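Local coordinates for protein putative NADH-depentdent flavin oxidoreductase (Cupriavidus metallidurans, PDB 5OCS) that probably reduces activated alkenes as an FMN-dependent, NAD(P)H-consuming ene-reductase of the Old Yellow Enzyme family, at residues D[84-89]-D[170-175]; D[162-167]-D[220-225]; D[273-276]-D[281-284]; D[301-306]-D[310-315]. All coordinates share one frame; numbering follows the deposited sequence.

Overall arrangement
The four contacts sit on an eight-stranded TIM barrel of the Old Yellow Enzyme type, two on one flank and two on another. Contacts 1 and 2 adjoin, their centres about 13 Å apart: I172 N and A167 O make a probable hydrogen bond at 3.0 Å, and I175 CD1 packs 3.3 Å from F222 CD1. Contacts 3 and 4 also touch, with centres about 11 Å apart, the side chain of Q282 lying against I303, A311 and I312. Between contacts 1 and 3 the centres are about 35 Å apart, on opposite sides of the chain's centre. Contact 4 contains L302, a residue of the FMN site.

Contact 1: D[84-89]-D[170-175]; sequences RVLGAV and LGIEGI
L86 holds its CG anti to its own carbonyl carbon, beside the backbone N (chi1 -67°), and its chi2 of 164° sends CD1 out from helix 76-92 to the loop 170-175. L170 and I172 have the same kind of first torsion; L170 CB faces that methyl from its place on the backbone, while the torsions bring up L170 CD1 and the CG1 and CD1 of I172. CD1 of L86 lies 3.7 Å from L170 CB and 3.9 Å from I172 CG1, and the terminal CD1 atoms of L170 and I172 are each 4.1 Å from it. One methyl therefore meets two side chains of the loop, and the leucine crosses each of them at about a right angle. The contact is small, 115 Å² in all, and purely apolar: no hydrogen bond joins the two segments. Between L170 and I172 the chain turns at G171, whose positive phi belongs to the Schellman motif that ends helix 150-169. This turn lets L170 and, two residues on, I172 approach the same methyl. Polar bonds nearby tie the loop to its surroundings: E173 OE1 forms a salt bridge with R90 and accepts a hydrogen bond from V97 N, while I172 O is bonded to R226. L86 also rests on V97 and I172 on I99, both of strand 96-102, and I172 touches A167 of helix 150-169. The contact thus joins helix 76-92 to the connection between helix 150-169 and strand 175-179, outside the barrel wall.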
loop_
_atom_site.group_PDB
_atom_site.type_symbol
_atom_site.label_atom_id
_atom_site.label_comp_id
_atom_site.label_asym_id
_atom_site.label_seq_id
_atom_site.Cartn_x
_atom_site.Cartn_y
_atom_site.Cartn_z
ATOM N N ARG D 84 -4.672 -6.154 15.971
ATOM C CA ARG D 84 -3.297 -6.223 15.424
ATOM C C ARG D 84 -3.120 -5.297 14.228
ATOM O O ARG D 84 -2.134 -4.562 14.134
ATOM C CB ARG D 84 -2.916 -7.635 15.037
ATOM C CG ARG D 84 -2.672 -8.537 16.243
ATOM C CD ARG D 84 -2.051 -9.903 15.831
ATOM N NE ARG D 84 -3.052 -10.853 15.347
ATOM C CZ ARG D 84 -3.856 -11.605 16.125
ATOM N NH1 ARG D 84 -4.736 -12.412 15.552
ATOM N NH2 ARG D 84 -3.809 -11.550 17.465
ATOM N N VAL D 85 -4.102 -5.295 13.350
ATOM C CA VAL D 85 -4.107 -4.386 12.196
ATOM C C VAL D 85 -4.171 -2.940 12.640
ATOM O O VAL D 85 -3.378 -2.092 12.176
ATOM C CB VAL D 85 -5.285 -4.694 11.244
ATOM C CG1 VAL D 85 -5.302 -3.716 10.087
ATOM C CG2 VAL D 85 -5.152 -6.097 10.674
ATOM N N LEU D 86 -5.109 -2.624 13.530
ATOM C CA LEU D 86 -5.223 -1.230 13.996
ATOM C C LEU D 86 -3.955 -0.727 14.673
ATOM O O LEU D 86 -3.602 0.419 14.547
ATOM C CB LEU D 86 -6.397 -1.068 14.985
ATOM C CG LEU D 86 -7.762 -1.269 14.373
ATOM C CD1 LEU D 86 -8.811 -1.474 15.467
ATOM C CD2 LEU D 86 -8.132 -0.072 13.489
ATOM N N GLY D 87 -3.261 -1.587 15.410
ATOM C CA GLY D 87 -2.066 -1.135 16.116
ATOM C C GLY D 87 -0.958 -0.689 15.159
ATOM O O GLY D 87 -0.226 0.292 15.425
ATOM N N ALA D 88 -0.863 -1.376 14.033
ATOM C CA ALA D 88 0.072 -1.016 12.970
ATOM C C ALA D 88 -0.343 0.315 12.341
ATOM O O ALA D 88 0.466 1.210 12.076
ATOM C CB ALA D 88 0.056 -2.062 11.919
ATOM N N VAL D 89 -1.627 0.440 12.070
ATOM C CA VAL D 89 -2.134 1.728 11.599
ATOM C C VAL D 89 -1.761 2.864 12.537
ATOM O O VAL D 89 -1.236 3.906 12.097
ATOM C CB VAL D 89 -3.636 1.702 11.311
ATOM C CG1 VAL D 89 -4.213 3.110 11.107
ATOM C CG2 VAL D 89 -3.926 0.809 10.112
ATOM N N LEU D 170 -11.363 -1.321 20.930
ATOM C CA LEU D 170 -10.269 -1.274 19.964
ATOM C C LEU D 170 -9.785 0.126 19.666
ATOM O O LEU D 170 -8.791 0.296 18.956
ATOM C CB LEU D 170 -10.720 -1.966 18.651
ATOM C CG LEU D 170 -10.867 -3.487 18.687
ATOM C CD1 LEU D 170 -11.345 -4.081 17.356
ATOM C CD2 LEU D 170 -9.557 -4.137 19.034
ATOM N N GLY D 171 -10.479 1.143 20.167
ATOM C CA GLY D 171 -10.100 2.502 19.886
ATOM C C GLY D 171 -10.590 2.949 18.513
ATOM O O GLY D 171 -10.170 3.998 18.030
ATOM N N ILE D 172 -11.552 2.240 17.905
ATOM C CA ILE D 172 -12.157 2.738 16.652
ATOM C C ILE D 172 -12.931 4.027 16.999
ATOM O O ILE D 172 -13.565 4.122 18.065
ATOM C CB ILE D 172 -13.017 1.649 16.025
ATOM C CG1 ILE D 172 -12.124 0.488 15.629
ATOM C CG2 ILE D 172 -13.769 2.172 14.838
ATOM C CD1 ILE D 172 -12.801 -0.734 15.084
ATOM N N GLU D 173 -12.891 4.993 16.093
ATOM C CA GLU D 173 -13.280 6.370 16.402
ATOM C C GLU D 173 -14.692 6.731 15.980
ATOM O O GLU D 173 -15.166 7.840 16.265
ATOM C CB GLU D 173 -12.292 7.301 15.759
ATOM C CG GLU D 173 -10.930 7.231 16.445
ATOM C CD GLU D 173 -9.809 7.795 15.600
ATOM O OE1 GLU D 173 -9.359 7.105 14.672
ATOM O OE2 GLU D 173 -9.441 8.983 15.824
ATOM N N GLY D 174 -15.379 5.808 15.318
ATOM C CA GLY D 174 -16.710 6.061 14.845
ATOM C C GLY D 174 -17.337 4.818 14.253
ATOM O O GLY D 174 -16.639 3.864 13.884
ATOM N N ILE D 175 -18.666 4.830 14.161
ATOM C CA ILE D 175 -19.384 3.673 13.597
ATOM C C ILE D 175 -20.371 4.128 12.520
ATOM O O ILE D 175 -21.173 5.057 12.710
ATOM C CB ILE D 175 -20.175 2.885 14.654
ATOM C CG1 ILE D 175 -19.219 2.144 15.619
ATOM C CG2 ILE D 175 -21.091 1.830 13.997
ATOM C CD1 ILE D 175 -19.907 1.498 16.788
#

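Contact 2: D[162-167]-D[220-225]; sequences AAAKRA and EAFPAE
F222 presents the edge of its ring to helix 150-169, with A164 O near the ring plane and 3.4 Å from CD1. The same oxygen is 3.6 Å from F222 CE1, so the edge faces the carbonyl across the CD1-CE1 bond. Further along the helix, the A167 carbonyl carbon also lies near the ring plane, and A167 CB is 4.2 Å from CE1; A164 CB stands a little further off, 4.5 Å from CD1. The phenylalanine CG is anti to the backbone N (chi1 -156°), which swings the ring from the end of helix 204-221 over to these alanines, whose small side chains let it come close to the helix backbone. Nearer the surface, the extended chain of K165 runs past A221 and brings CE to 4.1 Å from its CB. K165 NZ and E220 OE1 have opposite charges but remain 6.4 Å apart, too far for a salt bridge. No hydrogen bond crosses the contact. F222 also packs on A168 of helix 150-169 and, like A164, on I175 of strand 175-179; A163 and A167 reach strand 96-102 through L101 and I99. Helix 150-169 and the end of helix 204-221 thus meet over strand 175-179, on the outside of the barrel.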
loop_
_atom_site.group_PDB
_atom_site.type_symbol
_atom_site.label_atom_id
_atom_site.label_comp_id
_atom_site.label_asym_id
_atom_site.label_seq_id
_atom_site.Cartn_x
_atom_site.Cartn_y
_atom_site.Cartn_z
ATOM N N ALA D 162 -23.003 -5.413 20.977
ATOM C CA ALA D 162 -21.788 -6.105 21.396
ATOM C C ALA D 162 -20.632 -5.693 20.493
ATOM O O ALA D 162 -19.531 -5.384 20.969
ATOM C CB ALA D 162 -21.949 -7.611 21.445
ATOM N N ALA D 163 -20.886 -5.666 19.201
ATOM C CA ALA D 163 -19.846 -5.294 18.217
ATOM C C ALA D 163 -19.439 -3.830 18.369
ATOM O O ALA D 163 -18.257 -3.512 18.245
ATOM C CB ALA D 163 -20.322 -5.584 16.796
ATOM N N ALA D 164 -20.369 -2.952 18.663
ATOM C CA ALA D 164 -20.053 -1.562 18.908
ATOM C C ALA D 164 -19.143 -1.375 20.144
ATOM O O ALA D 164 -18.236 -0.572 20.101
ATOM C CB ALA D 164 -21.321 -0.778 19.094
ATOM N N LYS D 165 -19.373 -2.167 21.191
ATOM C CA LYS D 165 -18.519 -2.124 22.378
ATOM C C LYS D 165 -17.125 -2.649 22.080
ATOM O O LYS D 165 -16.138 -2.106 22.595
ATOM C CB LYS D 165 -19.158 -2.888 23.532
ATOM C CG LYS D 165 -20.396 -2.189 24.076
ATOM C CD LYS D 165 -21.048 -3.057 25.131
ATOM C CE LYS D 165 -22.299 -2.452 25.741
ATOM N NZ LYS D 165 -22.902 -3.428 26.708
ATOM N N ARG D 166 -17.031 -3.700 21.260
ATOM C CA ARG D 166 -15.715 -4.205 20.850
ATOM C C ARG D 166 -14.963 -3.164 20.049
ATOM O O ARG D 166 -13.759 -2.943 20.275
ATOM C CB ARG D 166 -15.807 -5.506 20.077
ATOM C CG ARG D 166 -16.358 -6.670 20.862
ATOM C CD ARG D 166 -16.260 -7.900 20.014
ATOM N NE ARG D 166 -16.886 -9.084 20.616
ATOM C CZ ARG D 166 -16.298 -9.892 21.486
ATOM N NH1 ARG D 166 -15.051 -9.673 21.885
ATOM N NH2 ARG D 166 -16.964 -10.949 21.970
ATOM N N ALA D 167 -15.682 -2.492 19.144
ATOM C CA ALA D 167 -15.077 -1.435 18.331
ATOM C C ALA D 167 -14.566 -0.301 19.232
ATOM O O ALA D 167 -13.455 0.200 19.021
ATOM C CB ALA D 167 -16.049 -0.933 17.276
ATOM N N GLU D 220 -26.309 4.435 21.938
ATOM C CA GLU D 220 -26.292 4.321 23.394
ATOM C C GLU D 220 -25.038 3.599 23.881
ATOM O O GLU D 220 -24.438 4.008 24.893
ATOM C CB GLU D 220 -27.532 3.602 23.889
ATOM C CG GLU D 220 -27.753 3.742 25.399
ATOM C CD GLU D 220 -26.890 2.851 26.243
ATOM O OE1 GLU D 220 -26.522 1.741 25.777
ATOM O OE2 GLU D 220 -26.582 3.263 27.397
ATOM N N ALA D 221 -24.637 2.541 23.181
ATOM C CA ALA D 221 -23.533 1.721 23.625
ATOM C C ALA D 221 -22.151 2.340 23.355
ATOM O O ALA D 221 -21.208 2.067 24.096
ATOM C CB ALA D 221 -23.616 0.350 23.019
ATOM N N PHE D 222 -22.015 3.091 22.268
ATOM C CA PHE D 222 -20.711 3.616 21.817
ATOM C C PHE D 222 -20.424 4.919 22.567
ATOM O O PHE D 222 -21.352 5.705 22.817
ATOM C CB PHE D 222 -20.740 3.886 20.307
ATOM C CG PHE D 222 -19.386 3.878 19.617
ATOM C CD1 PHE D 222 -18.600 2.731 19.595
ATOM C CD2 PHE D 222 -18.959 4.994 18.881
ATOM C CE1 PHE D 222 -17.379 2.707 18.933
ATOM C CE2 PHE D 222 -17.757 4.994 18.221
ATOM C CZ PHE D 222 -16.966 3.843 18.252
ATOM N N PRO D 223 -19.151 5.153 22.945
ATOM C CA PRO D 223 -18.855 6.341 23.748
ATOM C C PRO D 223 -19.436 7.612 23.163
ATOM O O PRO D 223 -19.238 7.913 22.004
ATOM C CB PRO D 223 -17.311 6.372 23.764
ATOM C CG PRO D 223 -16.935 4.924 23.713
ATOM C CD PRO D 223 -17.952 4.301 22.768
ATOM N N ALA D 224 -20.189 8.352 23.976
ATOM C CA ALA D 224 -21.003 9.479 23.479
ATOM C C ALA D 224 -20.250 10.517 22.638
ATOM O O ALA D 224 -20.805 11.100 21.730
ATOM C CB ALA D 224 -21.736 10.158 24.660
ATOM N N GLU D 225 -18.973 10.723 22.950
ATOM C CA GLU D 225 -18.136 11.685 22.264
ATOM C C GLU D 225 -17.724 11.264 20.838
ATOM O O GLU D 225 -17.328 12.097 20.043
ATOM C CB GLU D 225 -16.874 12.001 23.114
ATOM C CG GLU D 225 -15.903 10.825 23.336
ATOM C CD GLU D 225 -16.212 9.980 24.559
ATOM O OE1 GLU D 225 -17.374 9.960 24.998
ATOM O OE2 GLU D 225 -15.288 9.298 25.078
#

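Contact 3: D[273-276]-D[281-284]; sequences QAIK and YQVP
A water links the two segments, in donor geometry to A274 O at 2.7 Å and to Y281 O at 2.9 Å. With further acceptors nearby its two protons cannot serve all of them, so the two bonds may not both be made at once. No direct hydrogen bond joins the segments, and the rest of the contact is packing. The methyl of A274 points into the loop 281-284: its CB is 3.3 Å from Y281 O, 3.6 Å from Q282 O and 3.8 Å from P284 CD, with the proline ring closing one side. Beside it, I275 and Q282 lie side by side and point the same way, and I275 CG2 meets Q282 CG at 3.6 Å. With CG1 of I275 set between the backbone N and the carbonyl carbon (chi1 65°), CG2 becomes the branch that does the touching. The glutamine chain runs out extended beyond CG to its amide, where NE2 donates to Q308 O. Residues 273-276 run from the short helix 271-274 into the following loop, and V283 is the N-cap before helix 284-293. Its N is bonded to E317, while Q282 and V283 pack against helix 306-314, linking this surface loop to the next helix of the barrel.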
loop_
_atom_site.group_PDB
_atom_site.type_symbol
_atom_site.label_atom_id
_atom_site.label_comp_id
_atom_site.label_asym_id
_atom_site.label_seq_id
_atom_site.Cartn_x
_atom_site.Cartn_y
_atom_site.Cartn_z
ATOM N N GLN D 273 -24.633 9.865 -15.598
ATOM C CA GLN D 273 -26.071 10.020 -15.850
ATOM C C GLN D 273 -26.584 11.321 -15.275
ATOM O O GLN D 273 -27.361 12.065 -15.931
ATOM C CB GLN D 273 -26.816 8.873 -15.208
ATOM C CG GLN D 273 -26.507 7.500 -15.813
ATOM C CD GLN D 273 -26.928 6.378 -14.884
ATOM O OE1 GLN D 273 -26.718 6.472 -13.681
ATOM N NE2 GLN D 273 -27.509 5.292 -15.429
ATOM N N ALA D 274 -26.206 11.578 -14.030
ATOM C CA ALA D 274 -26.809 12.675 -13.254
ATOM C C ALA D 274 -26.499 14.060 -13.779
ATOM O O ALA D 274 -27.374 14.956 -13.756
ATOM C CB ALA D 274 -26.361 12.587 -11.806
ATOM N N ILE D 275 -25.266 14.259 -14.247
ATOM C CA ILE D 275 -24.854 15.599 -14.657
ATOM C C ILE D 275 -25.604 16.078 -15.896
ATOM O O ILE D 275 -25.592 17.269 -16.220
ATOM C CB ILE D 275 -23.330 15.742 -14.929
ATOM C CG1 ILE D 275 -22.894 14.879 -16.131
ATOM C CG2 ILE D 275 -22.524 15.467 -13.649
ATOM C CD1 ILE D 275 -21.419 14.853 -16.429
ATOM N N LYS D 276 -26.235 15.156 -16.602
ATOM C CA LYS D 276 -27.013 15.522 -17.791
ATOM C C LYS D 276 -28.424 15.950 -17.495
ATOM O O LYS D 276 -29.146 16.293 -18.433
ATOM C CB LYS D 276 -27.066 14.329 -18.753
ATOM C CG LYS D 276 -25.695 13.731 -19.048
ATOM C CD LYS D 276 -24.702 14.764 -19.588
ATOM C CE LYS D 276 -23.358 14.105 -19.831
ATOM N NZ LYS D 276 -22.314 15.050 -20.270
ATOM N N TYR D 281 -26.323 18.276 -10.861
ATOM C CA TYR D 281 -25.520 17.790 -9.701
ATOM C C TYR D 281 -24.958 16.404 -10.025
ATOM O O TYR D 281 -25.627 15.593 -10.660
ATOM C CB TYR D 281 -26.357 17.684 -8.454
ATOM C CG TYR D 281 -27.037 18.955 -8.047
ATOM C CD1 TYR D 281 -26.330 20.146 -7.882
ATOM C CD2 TYR D 281 -28.398 18.950 -7.780
ATOM C CE1 TYR D 281 -26.987 21.315 -7.492
ATOM C CE2 TYR D 281 -29.050 20.089 -7.384
ATOM C CZ TYR D 281 -28.355 21.264 -7.261
ATOM O OH TYR D 281 -29.098 22.354 -6.885
ATOM N N GLN D 282 -23.743 16.128 -9.565
ATOM C CA GLN D 282 -23.171 14.801 -9.666
ATOM C C GLN D 282 -23.820 13.814 -8.718
ATOM O O GLN D 282 -23.956 12.655 -9.083
ATOM C CB GLN D 282 -21.666 14.832 -9.436
ATOM C CG GLN D 282 -20.885 15.594 -10.482
ATOM C CD GLN D 282 -19.396 15.625 -10.151
ATOM O OE1 GLN D 282 -18.705 14.607 -10.262
ATOM N NE2 GLN D 282 -18.906 16.776 -9.737
ATOM N N VAL D 283 -24.164 14.267 -7.499
ATOM C CA VAL D 283 -24.795 13.437 -6.444
ATOM C C VAL D 283 -26.107 14.126 -6.024
ATOM O O VAL D 283 -26.220 14.723 -4.964
ATOM C CB VAL D 283 -23.797 13.160 -5.282
ATOM C CG1 VAL D 283 -22.750 12.182 -5.792
ATOM C CG2 VAL D 283 -23.091 14.428 -4.768
ATOM N N PRO D 284 -27.116 14.069 -6.909
ATOM C CA PRO D 284 -28.320 14.866 -6.637
ATOM C C PRO D 284 -29.102 14.514 -5.356
ATOM O O PRO D 284 -29.740 15.397 -4.697
ATOM C CB PRO D 284 -29.179 14.649 -7.908
ATOM C CG PRO D 284 -28.655 13.418 -8.524
ATOM C CD PRO D 284 -27.186 13.379 -8.198
HETATM O O HOH W 1 -28.409 15.614 -11.356
#

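Contact 4: D[301-306]-D[310-315]; sequences GLITEA and EAIIAN
Residues 301-306 follow barrel strand 297-300, carry L302 of the FMN site, and lead into helix 306-314. The link to 310-315 is the first-turn helical bond: E310 N donates to A306 O at 2.9 Å with an N-H...O angle of 172°. E310 CB lies 3.5 Å from the same oxygen. The side chain of E310 places CG anti to the backbone N (chi1 172°) and bends at chi2, leading its carboxylate away from the loop to H3 and L4 N near the chain start. Deeper in, I303 CG2 faces I312 CD1 at 4.4 Å, a loose apolar meeting over which I321 of strand 320-323 also packs. At the helix start, E305 occupies the N-cap, and T304 OG1 donates to the anti lone pair of E305 OE2, 2.6 Å away. E305 OE1 forms a salt bridge with K340, and Q308 OE1 accepts from both T304 N and E305 N, holding the loop to the first turn. L302 centres an inverse gamma turn just before this. Such a strand-to-helix loop, bearing a cofactor-contacting residue at the C-terminal end of a barrel strand, is characteristic of the TIM-barrel flavoenzymes.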
loop_
_atom_site.group_PDB
_atom_site.type_symbol
_atom_site.label_atom_id
_atom_site.label_comp_id
_atom_site.label_asym_id
_atom_site.label_seq_id
_atom_site.Cartn_x
_atom_site.Cartn_y
_atom_site.Cartn_z
ATOM N N GLY D 301 -19.216 8.985 -3.974
ATOM C CA GLY D 301 -18.767 9.619 -5.186
ATOM C C GLY D 301 -18.198 8.589 -6.150
ATOM O O GLY D 301 -17.043 8.122 -5.960
ATOM N N LEU D 302 -18.957 8.251 -7.197
ATOM C CA LEU D 302 -18.467 7.300 -8.208
ATOM C C LEU D 302 -17.661 8.080 -9.216
ATOM O O LEU D 302 -18.065 8.244 -10.353
ATOM C CB LEU D 302 -19.640 6.543 -8.864
ATOM C CG LEU D 302 -20.512 5.754 -7.896
ATOM C CD1 LEU D 302 -21.634 5.103 -8.716
ATOM C CD2 LEU D 302 -19.775 4.708 -7.077
ATOM N N ILE D 303 -16.513 8.585 -8.759
ATOM C CA ILE D 303 -15.673 9.498 -9.487
ATOM C C ILE D 303 -14.239 9.037 -9.469
ATOM O O ILE D 303 -13.861 8.207 -8.641
ATOM C CB ILE D 303 -15.795 10.934 -8.917
ATOM C CG1 ILE D 303 -15.335 10.995 -7.449
ATOM C CG2 ILE D 303 -17.236 11.412 -9.021
ATOM C CD1 ILE D 303 -13.842 11.191 -7.275
ATOM N N THR D 304 -13.438 9.563 -10.393
ATOM C CA THR D 304 -12.003 9.244 -10.435
ATOM C C THR D 304 -11.118 10.487 -10.399
ATOM O O THR D 304 -9.945 10.373 -10.095
ATOM C CB THR D 304 -11.626 8.423 -11.696
ATOM O OG1 THR D 304 -11.837 9.246 -12.862
ATOM C CG2 THR D 304 -12.483 7.126 -11.782
ATOM N N GLU D 305 -11.653 11.661 -10.724
ATOM C CA GLU D 305 -10.810 12.876 -10.868
ATOM C C GLU D 305 -10.964 13.844 -9.715
ATOM O O GLU D 305 -12.057 14.067 -9.209
ATOM C CB GLU D 305 -11.148 13.604 -12.175
ATOM C CG GLU D 305 -11.087 12.741 -13.427
ATOM C CD GLU D 305 -9.787 11.959 -13.558
ATOM O OE1 GLU D 305 -8.674 12.571 -13.611
ATOM O OE2 GLU D 305 -9.861 10.708 -13.578
ATOM N N ALA D 306 -9.849 14.487 -9.333
ATOM C CA ALA D 306 -9.847 15.478 -8.283
ATOM C C ALA D 306 -10.883 16.566 -8.523
ATOM O O ALA D 306 -11.582 16.961 -7.590
ATOM C CB ALA D 306 -8.482 16.119 -8.137
ATOM N N GLU D 310 -13.778 17.933 -6.026
ATOM C CA GLU D 310 -13.779 19.337 -5.641
ATOM C C GLU D 310 -15.146 19.958 -5.959
ATOM O O GLU D 310 -15.726 20.689 -5.128
ATOM C CB GLU D 310 -12.658 20.070 -6.382
ATOM C CG GLU D 310 -12.618 21.595 -6.252
ATOM C CD GLU D 310 -12.457 22.087 -4.825
ATOM O OE1 GLU D 310 -12.077 21.310 -3.909
ATOM O OE2 GLU D 310 -12.690 23.285 -4.596
ATOM N N ALA D 311 -15.648 19.659 -7.151
ATOM C CA ALA D 311 -16.898 20.269 -7.585
ATOM C C ALA D 311 -18.061 19.833 -6.701
ATOM O O ALA D 311 -18.930 20.668 -6.338
ATOM C CB ALA D 311 -17.208 19.953 -9.043
ATOM N N ILE D 312 -18.110 18.543 -6.362
ATOM C CA ILE D 312 -19.122 18.064 -5.413
ATOM C C ILE D 312 -19.068 18.910 -4.140
ATOM O O ILE D 312 -20.094 19.296 -3.612
ATOM C CB ILE D 312 -18.991 16.543 -5.132
ATOM C CG1 ILE D 312 -19.488 15.755 -6.359
ATOM C CG2 ILE D 312 -19.715 16.139 -3.843
ATOM C CD1 ILE D 312 -19.095 14.287 -6.335
ATOM N N ILE D 313 -17.881 19.172 -3.598
ATOM C CA ILE D 313 -17.838 19.927 -2.357
ATOM C C ILE D 313 -18.162 21.401 -2.604
ATOM O O ILE D 313 -18.939 22.015 -1.848
ATOM C CB ILE D 313 -16.467 19.805 -1.684
ATOM C CG1 ILE D 313 -16.148 18.319 -1.349
ATOM C CG2 ILE D 313 -16.380 20.684 -0.467
ATOM C CD1 ILE D 313 -17.110 17.616 -0.419
ATOM N N ALA D 314 -17.533 21.968 -3.632
ATOM C CA ALA D 314 -17.627 23.421 -3.883
ATOM C C ALA D 314 -19.034 23.816 -4.309
ATOM O O ALA D 314 -19.491 24.910 -3.977
ATOM C CB ALA D 314 -16.604 23.857 -4.916
ATOM N N ASN D 315 -19.743 22.888 -4.971
ATOM C CA ASN D 315 -21.138 23.086 -5.353
ATOM C C ASN D 315 -22.149 22.699 -4.251
ATOM O O ASN D 315 -23.356 22.597 -4.515
ATOM C CB ASN D 315 -21.403 22.330 -6.677
ATOM C CG ASN D 315 -22.631 22.844 -7.432
ATOM O OD1 ASN D 315 -22.944 24.061 -7.405
ATOM N ND2 ASN D 315 -23.344 21.920 -8.119
#